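Local coordinates for protein 26S proteasome regulatory subunit rpn10 (Schizosaccharomyces pombe, PDB 2X5N) that protects polyubiquitin chains from disassembly by deubiquitinating enzymes, and so promotes protein degradation, as a regulatory subunit of the 26S proteasome, at residues M51-V60 against R81-I92; R106-G114 against N134-E145. All coordinates share one frame; numbering follows the deposited sequence.

Interaction 1 (M51-V60 against R81-I92); sequences MTIGDNSPQV and RGNAKFGDGIQI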
loop_
_atom_site.group_PDB
_atom_site.type_symbol
_atom_site.label_atom_id
_atom_site.label_comp_id
_atom_site.label_asym_id
_atom_site.label_seq_id
_atom_site.Cartn_x
_atom_site.Cartn_y
_atom_site.Cartn_z
ATOM N N MET A 51 6.427 -0.347 4.873
ATOM C CA MET A 51 6.071 0.470 6.014
ATOM C C MET A 51 4.792 -0.046 6.618
ATOM O O MET A 51 3.972 -0.661 5.941
ATOM C CB MET A 51 5.751 1.913 5.591
ATOM C CG MET A 51 6.916 2.772 5.335
ATOM S SD MET A 51 6.339 4.407 4.866
ATOM C CE MET A 51 5.357 4.907 6.258
ATOM N N THR A 52 4.609 0.234 7.896
ATOM C CA THR A 52 3.312 0.117 8.536
ATOM C C THR A 52 2.610 1.468 8.627
ATOM O O THR A 52 3.248 2.529 8.549
ATOM C CB THR A 52 3.462 -0.368 9.978
ATOM O OG1 THR A 52 4.183 0.636 10.714
ATOM C CG2 THR A 52 4.177 -1.690 10.060
ATOM N N ILE A 53 1.285 1.436 8.823
ATOM C CA ILE A 53 0.553 2.658 9.142
ATOM C C ILE A 53 -0.232 2.553 10.435
ATOM O O ILE A 53 -0.854 3.517 10.849
ATOM C CB ILE A 53 -0.340 3.154 8.005
ATOM C CG1 ILE A 53 -1.493 2.181 7.745
ATOM C CG2 ILE A 53 0.470 3.347 6.745
ATOM C CD1 ILE A 53 -2.626 2.752 6.902
ATOM N N GLY A 54 -0.122 1.422 11.114
ATOM C CA GLY A 54 -0.870 1.195 12.333
ATOM C C GLY A 54 -0.008 1.139 13.565
ATOM O O GLY A 54 1.095 1.738 13.627
ATOM N N ASP A 55 -0.542 0.483 14.589
ATOM C CA ASP A 55 0.138 0.528 15.877
ATOM C C ASP A 55 0.491 1.929 16.342
ATOM O O ASP A 55 1.568 2.142 16.884
ATOM C CB ASP A 55 1.196 -0.579 16.068
ATOM C CG ASP A 55 1.663 -0.753 17.486
ATOM O OD1 ASP A 55 0.916 -0.417 18.433
ATOM O OD2 ASP A 55 2.804 -1.267 17.610
ATOM N N ASN A 56 -0.378 2.889 16.024
ATOM C CA ASN A 56 -0.175 4.236 16.521
ATOM C C ASN A 56 0.811 5.166 15.857
ATOM O O ASN A 56 0.852 6.351 16.133
ATOM C CB ASN A 56 -0.187 4.347 18.051
ATOM C CG ASN A 56 -1.327 3.609 18.674
ATOM O OD1 ASN A 56 -2.492 3.906 18.401
ATOM N ND2 ASN A 56 -1.008 2.638 19.534
ATOM N N SER A 57 1.635 4.605 14.987
ATOM C CA SER A 57 2.767 5.349 14.457
ATOM C C SER A 57 3.357 4.591 13.291
ATOM O O SER A 57 3.887 3.492 13.464
ATOM C CB SER A 57 3.852 5.551 15.525
ATOM O OG SER A 57 4.866 6.356 14.967
ATOM N N PRO A 58 3.276 5.162 12.097
ATOM C CA PRO A 58 3.929 4.532 10.952
ATOM C C PRO A 58 5.395 4.225 11.065
ATOM O O PRO A 58 6.106 5.107 11.558
ATOM C CB PRO A 58 3.542 5.395 9.758
ATOM C CG PRO A 58 2.352 6.168 10.210
ATOM C CD PRO A 58 2.512 6.351 11.699
ATOM N N GLN A 59 5.854 3.051 10.658
ATOM C CA GLN A 59 7.250 2.687 10.794
ATOM C C GLN A 59 7.791 2.210 9.463
ATOM O O GLN A 59 7.117 1.486 8.771
ATOM C CB GLN A 59 7.399 1.509 11.751
ATOM C CG GLN A 59 6.779 1.663 13.090
ATOM C CD GLN A 59 7.500 2.667 13.936
ATOM O OE1 GLN A 59 8.728 2.621 14.060
ATOM N NE2 GLN A 59 6.746 3.568 14.571
ATOM N N VAL A 60 9.018 2.585 9.117
ATOM C CA VAL A 60 9.676 1.980 7.985
ATOM C C VAL A 60 10.269 0.636 8.443
ATOM O O VAL A 60 11.134 0.599 9.314
ATOM C CB VAL A 60 10.766 2.897 7.392
ATOM C CG1 VAL A 60 11.470 2.185 6.242
ATOM C CG2 VAL A 60 10.168 4.219 6.953
ATOM N N ARG A 81 -2.245 -3.935 16.280
ATOM C CA ARG A 81 -2.957 -3.310 17.392
ATOM C C ARG A 81 -2.991 -1.802 17.174
ATOM O O ARG A 81 -2.363 -1.289 16.255
ATOM C CB ARG A 81 -2.234 -3.609 18.718
ATOM C CG ARG A 81 -0.844 -2.975 18.775
ATOM C CD ARG A 81 -0.126 -3.256 20.088
ATOM N NE ARG A 81 -0.917 -2.859 21.253
ATOM C CZ ARG A 81 -1.054 -1.612 21.685
ATOM N NH1 ARG A 81 -0.463 -0.604 21.054
ATOM N NH2 ARG A 81 -1.795 -1.376 22.762
ATOM N N GLY A 82 -3.710 -1.091 18.032
ATOM C CA GLY A 82 -3.669 0.361 17.975
ATOM C C GLY A 82 -4.324 1.002 16.764
ATOM O O GLY A 82 -5.069 0.360 16.026
ATOM N N ASN A 83 -4.084 2.300 16.612
ATOM C CA ASN A 83 -4.724 3.112 15.584
ATOM C C ASN A 83 -3.929 3.181 14.300
ATOM O O ASN A 83 -2.695 3.107 14.310
ATOM C CB ASN A 83 -4.860 4.565 16.065
ATOM C CG ASN A 83 -5.687 4.693 17.307
ATOM O OD1 ASN A 83 -6.646 3.974 17.481
ATOM N ND2 ASN A 83 -5.309 5.608 18.180
ATOM N N ALA A 84 -4.645 3.363 13.195
ATOM C CA ALA A 84 -4.024 3.610 11.905
ATOM C C ALA A 84 -3.883 5.106 11.686
ATOM O O ALA A 84 -4.787 5.880 12.018
ATOM C CB ALA A 84 -4.860 3.002 10.810
ATOM N N LYS A 85 -2.774 5.482 11.059
ATOM C CA LYS A 85 -2.462 6.872 10.768
ATOM C C LYS A 85 -2.170 7.001 9.286
ATOM O O LYS A 85 -1.019 7.106 8.874
ATOM C CB LYS A 85 -1.232 7.282 11.566
ATOM C CG LYS A 85 -1.370 7.027 13.059
ATOM C CD LYS A 85 -2.342 7.985 13.661
ATOM C CE LYS A 85 -2.390 7.841 15.172
ATOM N NZ LYS A 85 -3.197 8.942 15.766
ATOM N N PHE A 86 -3.231 7.013 8.490
ATOM C CA PHE A 86 -3.119 6.970 7.037
ATOM C C PHE A 86 -2.314 8.145 6.465
ATOM O O PHE A 86 -1.335 7.952 5.733
ATOM C CB PHE A 86 -4.508 6.938 6.403
ATOM C CG PHE A 86 -4.474 6.988 4.908
ATOM C CD1 PHE A 86 -4.145 5.867 4.161
ATOM C CD2 PHE A 86 -4.779 8.158 4.228
ATOM C CE1 PHE A 86 -4.092 5.921 2.769
ATOM C CE2 PHE A 86 -4.747 8.209 2.840
ATOM C CZ PHE A 86 -4.405 7.091 2.124
ATOM N N GLY A 87 -2.704 9.372 6.805
ATOM C CA GLY A 87 -2.024 10.535 6.245
ATOM C C GLY A 87 -0.559 10.627 6.671
ATOM O O GLY A 87 0.317 10.926 5.869
ATOM N N ASP A 88 -0.283 10.389 7.946
ATOM C CA ASP A 88 1.110 10.348 8.390
ATOM C C ASP A 88 1.879 9.309 7.589
ATOM O O ASP A 88 3.025 9.537 7.207
ATOM C CB ASP A 88 1.219 9.998 9.879
ATOM C CG ASP A 88 0.842 11.135 10.795
ATOM O OD1 ASP A 88 0.798 12.302 10.381
ATOM O OD2 ASP A 88 0.646 10.863 11.986
ATOM N N GLY A 89 1.263 8.147 7.343
ATOM C CA GLY A 89 1.926 7.090 6.595
ATOM C C GLY A 89 2.279 7.504 5.174
ATOM O O GLY A 89 3.405 7.264 4.736
ATOM N N ILE A 90 1.351 8.093 4.438
ATOM C CA ILE A 90 1.677 8.420 3.065
ATOM C C ILE A 90 2.628 9.623 2.983
ATOM O O ILE A 90 3.329 9.779 1.989
ATOM C CB ILE A 90 0.428 8.625 2.185
ATOM C CG1 ILE A 90 -0.407 9.788 2.706
ATOM C CG2 ILE A 90 -0.398 7.338 2.108
ATOM C CD1 ILE A 90 -1.585 10.167 1.783
ATOM N N GLN A 91 2.695 10.444 4.032
ATOM C CA GLN A 91 3.722 11.489 4.085
ATOM C C GLN A 91 5.113 10.912 4.363
ATOM O O GLN A 91 6.079 11.243 3.678
ATOM C CB GLN A 91 3.336 12.538 5.118
ATOM C CG GLN A 91 2.162 13.361 4.705
ATOM C CD GLN A 91 1.856 14.465 5.682
ATOM O OE1 GLN A 91 2.199 14.387 6.863
ATOM N NE2 GLN A 91 1.203 15.517 5.192
ATOM N N ILE A 92 5.214 10.026 5.353
ATOM C CA ILE A 92 6.479 9.385 5.663
ATOM C C ILE A 92 6.970 8.566 4.465
ATOM O O ILE A 92 8.165 8.522 4.168
ATOM C CB ILE A 92 6.353 8.538 6.924
ATOM C CG1 ILE A 92 6.156 9.439 8.157
ATOM C CG2 ILE A 92 7.572 7.646 7.123
ATOM C CD1 ILE A 92 5.700 8.697 9.402
#

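Interaction 2 (R106-G114 against N134-E145); sequences RQRIVAFVG and NNVAIDIIHIGE. With SO4 (sulfate ion), chain B.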
loop_
_atom_site.group_PDB
_atom_site.type_symbol
_atom_site.label_atom_id
_atom_site.label_comp_id
_atom_site.label_asym_id
_atom_site.label_seq_id
_atom_site.Cartn_x
_atom_site.Cartn_y
_atom_site.Cartn_z
ATOM N N ARG A 106 10.578 6.203 -10.987
ATOM C CA ARG A 106 9.338 6.855 -10.626
ATOM C C ARG A 106 8.978 6.494 -9.195
ATOM O O ARG A 106 9.520 5.544 -8.632
ATOM C CB ARG A 106 8.224 6.398 -11.565
ATOM C CG ARG A 106 8.484 6.669 -13.055
ATOM C CD ARG A 106 7.558 5.822 -13.897
ATOM N NE ARG A 106 7.796 5.876 -15.343
ATOM C CZ ARG A 106 7.271 6.786 -16.152
ATOM N NH1 ARG A 106 6.522 7.764 -15.658
ATOM N NH2 ARG A 106 7.519 6.734 -17.454
ATOM N N GLN A 107 8.048 7.240 -8.614
ATOM C CA GLN A 107 7.682 7.048 -7.218
ATOM C C GLN A 107 6.244 6.576 -7.086
ATOM O O GLN A 107 5.331 7.158 -7.673
ATOM C CB GLN A 107 7.869 8.346 -6.450
ATOM C CG GLN A 107 9.306 8.907 -6.516
ATOM C CD GLN A 107 9.424 10.180 -5.710
ATOM O OE1 GLN A 107 9.421 10.132 -4.499
ATOM N NE2 GLN A 107 9.494 11.315 -6.375
ATOM N N ARG A 108 6.060 5.497 -6.310
ATOM C CA ARG A 108 4.724 4.944 -6.113
ATOM C C ARG A 108 4.547 4.490 -4.669
ATOM O O ARG A 108 5.472 3.969 -4.044
ATOM C CB ARG A 108 4.474 3.758 -7.060
ATOM C CG ARG A 108 3.086 3.085 -6.893
ATOM C CD ARG A 108 2.843 1.971 -7.936
ATOM N NE ARG A 108 2.732 2.560 -9.261
ATOM C CZ ARG A 108 1.647 3.140 -9.747
ATOM N NH1 ARG A 108 0.493 3.084 -9.105
ATOM N NH2 ARG A 108 1.723 3.774 -10.899
ATOM N N ILE A 109 3.322 4.639 -4.183
ATOM C CA ILE A 109 2.877 4.086 -2.913
ATOM C C ILE A 109 1.758 3.094 -3.189
ATOM O O ILE A 109 0.848 3.393 -3.950
ATOM C CB ILE A 109 2.340 5.211 -1.984
ATOM C CG1 ILE A 109 3.495 6.150 -1.639
ATOM C CG2 ILE A 109 1.673 4.605 -0.747
ATOM C CD1 ILE A 109 3.059 7.396 -0.907
ATOM N N VAL A 110 1.817 1.913 -2.564
ATOM C CA VAL A 110 0.674 0.975 -2.543
ATOM C C VAL A 110 0.284 0.806 -1.082
ATOM O O VAL A 110 1.089 0.324 -0.307
ATOM C CB VAL A 110 1.008 -0.389 -3.183
ATOM C CG1 VAL A 110 -0.185 -1.321 -3.063
ATOM C CG2 VAL A 110 1.360 -0.182 -4.638
ATOM N N ALA A 111 -0.909 1.262 -0.709
ATOM C CA ALA A 111 -1.324 1.268 0.678
ATOM C C ALA A 111 -2.583 0.449 0.892
ATOM O O ALA A 111 -3.556 0.574 0.136
ATOM C CB ALA A 111 -1.585 2.702 1.152
ATOM N N PHE A 112 -2.582 -0.321 1.967
ATOM C CA PHE A 112 -3.753 -1.035 2.428
ATOM C C PHE A 112 -4.476 -0.213 3.490
ATOM O O PHE A 112 -3.848 0.335 4.392
ATOM C CB PHE A 112 -3.347 -2.354 3.062
ATOM C CG PHE A 112 -2.797 -3.367 2.107
ATOM C CD1 PHE A 112 -3.599 -4.398 1.631
ATOM C CD2 PHE A 112 -1.467 -3.307 1.692
ATOM C CE1 PHE A 112 -3.088 -5.363 0.783
ATOM C CE2 PHE A 112 -0.956 -4.272 0.839
ATOM C CZ PHE A 112 -1.763 -5.309 0.396
ATOM N N VAL A 113 -5.801 -0.140 3.379
ATOM C CA VAL A 113 -6.621 0.509 4.377
ATOM C C VAL A 113 -7.729 -0.455 4.794
ATOM O O VAL A 113 -8.594 -0.818 3.996
ATOM C CB VAL A 113 -7.244 1.806 3.820
ATOM C CG1 VAL A 113 -8.226 2.413 4.856
ATOM C CG2 VAL A 113 -6.146 2.802 3.437
ATOM N N GLY A 114 -7.672 -0.878 6.054
ATOM C CA GLY A 114 -8.683 -1.747 6.650
ATOM C C GLY A 114 -9.241 -1.157 7.919
ATOM O O GLY A 114 -9.831 -1.865 8.737
ATOM N N ASN A 134 3.726 16.263 -6.431
ATOM C CA ASN A 134 5.020 15.619 -6.172
ATOM C C ASN A 134 5.337 14.460 -7.135
ATOM O O ASN A 134 6.372 13.822 -6.989
ATOM C CB ASN A 134 5.037 15.121 -4.709
ATOM C CG ASN A 134 5.121 16.278 -3.700
ATOM O OD1 ASN A 134 5.515 17.385 -4.057
ATOM N ND2 ASN A 134 4.730 16.024 -2.452
ATOM N N ASN A 135 4.424 14.165 -8.078
ATOM C CA ASN A 135 4.592 13.084 -9.082
ATOM C C ASN A 135 4.686 11.660 -8.472
ATOM O O ASN A 135 5.347 10.755 -8.954
ATOM C CB ASN A 135 5.793 13.354 -9.984
ATOM C CG ASN A 135 5.530 14.465 -10.981
ATOM O OD1 ASN A 135 4.440 14.546 -11.556
ATOM N ND2 ASN A 135 6.520 15.322 -11.195
ATOM N N VAL A 136 3.989 11.514 -7.378
ATOM C CA VAL A 136 3.861 10.281 -6.641
ATOM C C VAL A 136 2.568 9.573 -6.961
ATOM O O VAL A 136 1.527 10.144 -6.658
ATOM C CB VAL A 136 4.126 10.427 -5.132
ATOM C CG1 VAL A 136 4.143 9.095 -4.449
ATOM C CG2 VAL A 136 5.406 11.206 -4.881
ATOM N N ALA A 137 2.624 8.408 -7.583
ATOM C CA ALA A 137 1.431 7.619 -7.851
ATOM C C ALA A 137 1.031 6.852 -6.609
ATOM O O ALA A 137 1.862 6.581 -5.742
ATOM C CB ALA A 137 1.699 6.651 -8.973
ATOM N N ILE A 138 -0.245 6.503 -6.524
ATOM C CA ILE A 138 -0.719 5.747 -5.383
ATOM C C ILE A 138 -1.841 4.801 -5.791
ATOM O O ILE A 138 -2.735 5.162 -6.568
ATOM C CB ILE A 138 -1.142 6.668 -4.226
ATOM C CG1 ILE A 138 -1.614 5.839 -3.019
ATOM C CG2 ILE A 138 -2.185 7.689 -4.687
ATOM C CD1 ILE A 138 -1.493 6.536 -1.700
ATOM N N ASP A 139 -1.758 3.595 -5.254
ATOM C CA ASP A 139 -2.824 2.612 -5.291
ATOM C C ASP A 139 -3.264 2.339 -3.865
ATOM O O ASP A 139 -2.445 2.224 -2.959
ATOM C CB ASP A 139 -2.345 1.315 -5.931
ATOM C CG ASP A 139 -1.794 1.535 -7.294
ATOM O OD1 ASP A 139 -2.467 2.223 -8.091
ATOM O OD2 ASP A 139 -0.691 1.020 -7.565
ATOM N N ILE A 140 -4.567 2.230 -3.676
ATOM C CA ILE A 140 -5.114 1.888 -2.369
ATOM C C ILE A 140 -5.931 0.622 -2.486
ATOM O O ILE A 140 -6.771 0.503 -3.367
ATOM C CB ILE A 140 -6.004 3.001 -1.821
ATOM C CG1 ILE A 140 -5.168 4.262 -1.560
ATOM C CG2 ILE A 140 -6.708 2.557 -0.563
ATOM C CD1 ILE A 140 -5.988 5.476 -1.164
ATOM N N ILE A 141 -5.665 -0.320 -1.586
ATOM C CA ILE A 141 -6.442 -1.561 -1.457
ATOM C C ILE A 141 -7.290 -1.350 -0.210
ATOM O O ILE A 141 -6.766 -1.300 0.894
ATOM C CB ILE A 141 -5.533 -2.777 -1.297
ATOM C CG1 ILE A 141 -4.668 -2.947 -2.556
ATOM C CG2 ILE A 141 -6.378 -4.020 -1.033
ATOM C CD1 ILE A 141 -3.411 -3.794 -2.361
ATOM N N HIS A 142 -8.596 -1.188 -0.413
ATOM C CA HIS A 142 -9.522 -0.845 0.650
ATOM C C HIS A 142 -10.360 -2.076 0.994
ATOM O O HIS A 142 -11.027 -2.642 0.115
ATOM C CB HIS A 142 -10.410 0.305 0.175
ATOM C CG HIS A 142 -11.181 0.963 1.275
ATOM N ND1 HIS A 142 -12.301 1.725 1.035
ATOM C CD2 HIS A 142 -10.976 1.007 2.615
ATOM C CE1 HIS A 142 -12.766 2.196 2.180
ATOM N NE2 HIS A 142 -11.978 1.773 3.155
ATOM N N ILE A 143 -10.309 -2.482 2.260
ATOM C CA ILE A 143 -11.061 -3.635 2.747
ATOM C C ILE A 143 -11.810 -3.267 4.024
ATOM O O ILE A 143 -11.510 -2.254 4.659
ATOM C CB ILE A 143 -10.118 -4.849 3.006
ATOM C CG1 ILE A 143 -9.202 -4.617 4.191
ATOM C CG2 ILE A 143 -9.400 -5.212 1.713
ATOM C CD1 ILE A 143 -8.359 -5.820 4.519
ATOM N N GLY A 144 -12.772 -4.100 4.388
ATOM C CA GLY A 144 -13.462 -3.960 5.657
ATOM C C GLY A 144 -14.802 -3.294 5.527
ATOM O O GLY A 144 -15.652 -3.733 4.748
ATOM N N GLU A 145 -14.963 -2.220 6.282
ATOM C CA GLU A 145 -16.110 -1.350 6.143
ATOM C C GLU A 145 -15.864 -0.458 4.920
ATOM O O GLU A 145 -14.847 0.272 4.834
ATOM C CB GLU A 145 -16.271 -0.518 7.415
ATOM C CG GLU A 145 -16.608 -1.351 8.646
ATOM C CD GLU A 145 -15.514 -2.344 9.049
ATOM O OE1 GLU A 145 -15.908 -3.495 9.359
ATOM O OE2 GLU A 145 -14.287 -1.986 9.062
HETATM S S SO4 B . 9.687 3.570 -17.888
HETATM O O1 SO4 B . 8.677 4.378 -18.570
HETATM O O2 SO4 B . 9.435 2.139 -18.143
HETATM O O3 SO4 B . 10.981 3.949 -18.437
HETATM O O4 SO4 B . 9.628 3.896 -16.494
HETATM O O HOH W 1 7.551 9.708 -10.041
HETATM O O HOH W 2 8.556 11.791 -9.113
HETATM O O HOH W 3 8.867 14.493 -6.303
#

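Interaction 1 (M51-V60 against R81-I92)
Asp55 turns its carboxylate anti to its own backbone N (chi1 -166°), while Arg81 folds back at chi3 (-54°), and the two side chains meet in a salt bridge. Asp55 OD1 lies in the guanidinium plane, 3.0 Å from Arg81 NH1. The carboxylate is turned 77° against that plane, and OD1 is the oxygen that makes the bond. Next to it the loops are sewn together through Asn56 and Asn83. Asn56 N donates to a lone pair of Asn83 O (2.9 Å), and Asn83 N returns a bond to Asn56 OD1 (2.9 Å), approaching from above the amide plane. Deeper in, Lys85 N, at the N-cap of helix 86-98, reaches Ile53 O at 2.8 Å. The helix then docks through Gly89: Ile53 CG2 stands 4.0 Å from Gly89 CA, where a side chain would collide with it, and Pro58 CG rests 3.6 Å from Gly89 N. Beyond, Met51 CE comes within 3.6 Å of Ile92 CG2. Leu8 of the neighbouring strand 3-9 also touches Met51 and Ile53. The type I' turn Gly54-Ser57 and the connection entering helix 86-98 thus pack together at the C-terminal end of strand 47-52, in the open alpha/beta fold of a von Willebrand factor A domain.

Interaction 2 (R106-G114 against N134-E145)
Arg108 and Asp139 form a salt bridge in a largely apolar strand pair, and its geometry is bent: Arg108 NH1 lies 2.8 Å from Asp139 OD2 but meets it from above the carboxylate plane, at an N-H...O angle of 134°. The guanidinium group gets there by a bend at chi3 (-68°), and the methyl group of Ala137 sits over one of its faces, CB 3.5 Å from Arg108 NH2. Further partners hold both ends, Glu3 and the Ser164 carbonyl for Arg108 and His166 for Asp139. With alanine here, Glu3 would probably lose its cationic mate, Asp139 would be left to His166, and the group packed over the Ala137 methyl would be missing. Farther along the same face, Ile141 CD1 lies over the Phe112 ring, offset toward its rim, in a CH-pi contact, 3.8 Å from the centroid. On the other face Ile109 CG2 packs against Ile138 CD1 at 3.8 Å. Seven backbone bonds join the parallel strands, whose axes cross at -22°; Ala111 N to Asp139 O, at 2.9 Å, is typical. Where the pair starts, a water links Gln107 N to Asn135 O. Regular backbone bonding and apolar packing thus hold the two parallel strands of this beta-alpha-beta unit, while Arg108 and His166 probably offset the cost of burying the Asp139 carboxylate.

Interaction 2 lies near the middle of the chain, its centre about 4 Å from the chain centre, and most of its touching residues are buried; interaction 1, about 11 Å out, mixes buried and exposed ones. Accordingly, 106-114 with 134-145 is held by repetitive bonding between adjacent strands, whereas 51-60 with 81-92 relies on irregular loop bonds and on packing of a helix against a strand end. Both reach the same sheet, and helix 86-98 links them across an apolar boundary: Phe86 CD1 lies 3.7 Å from Val113 CG2, and Phe86 CZ 4.0 Å from Ile140 CD1. Just past strand 47-52, Ile53 CD1 packs 3.7 Å from the backbone atom Phe112 O.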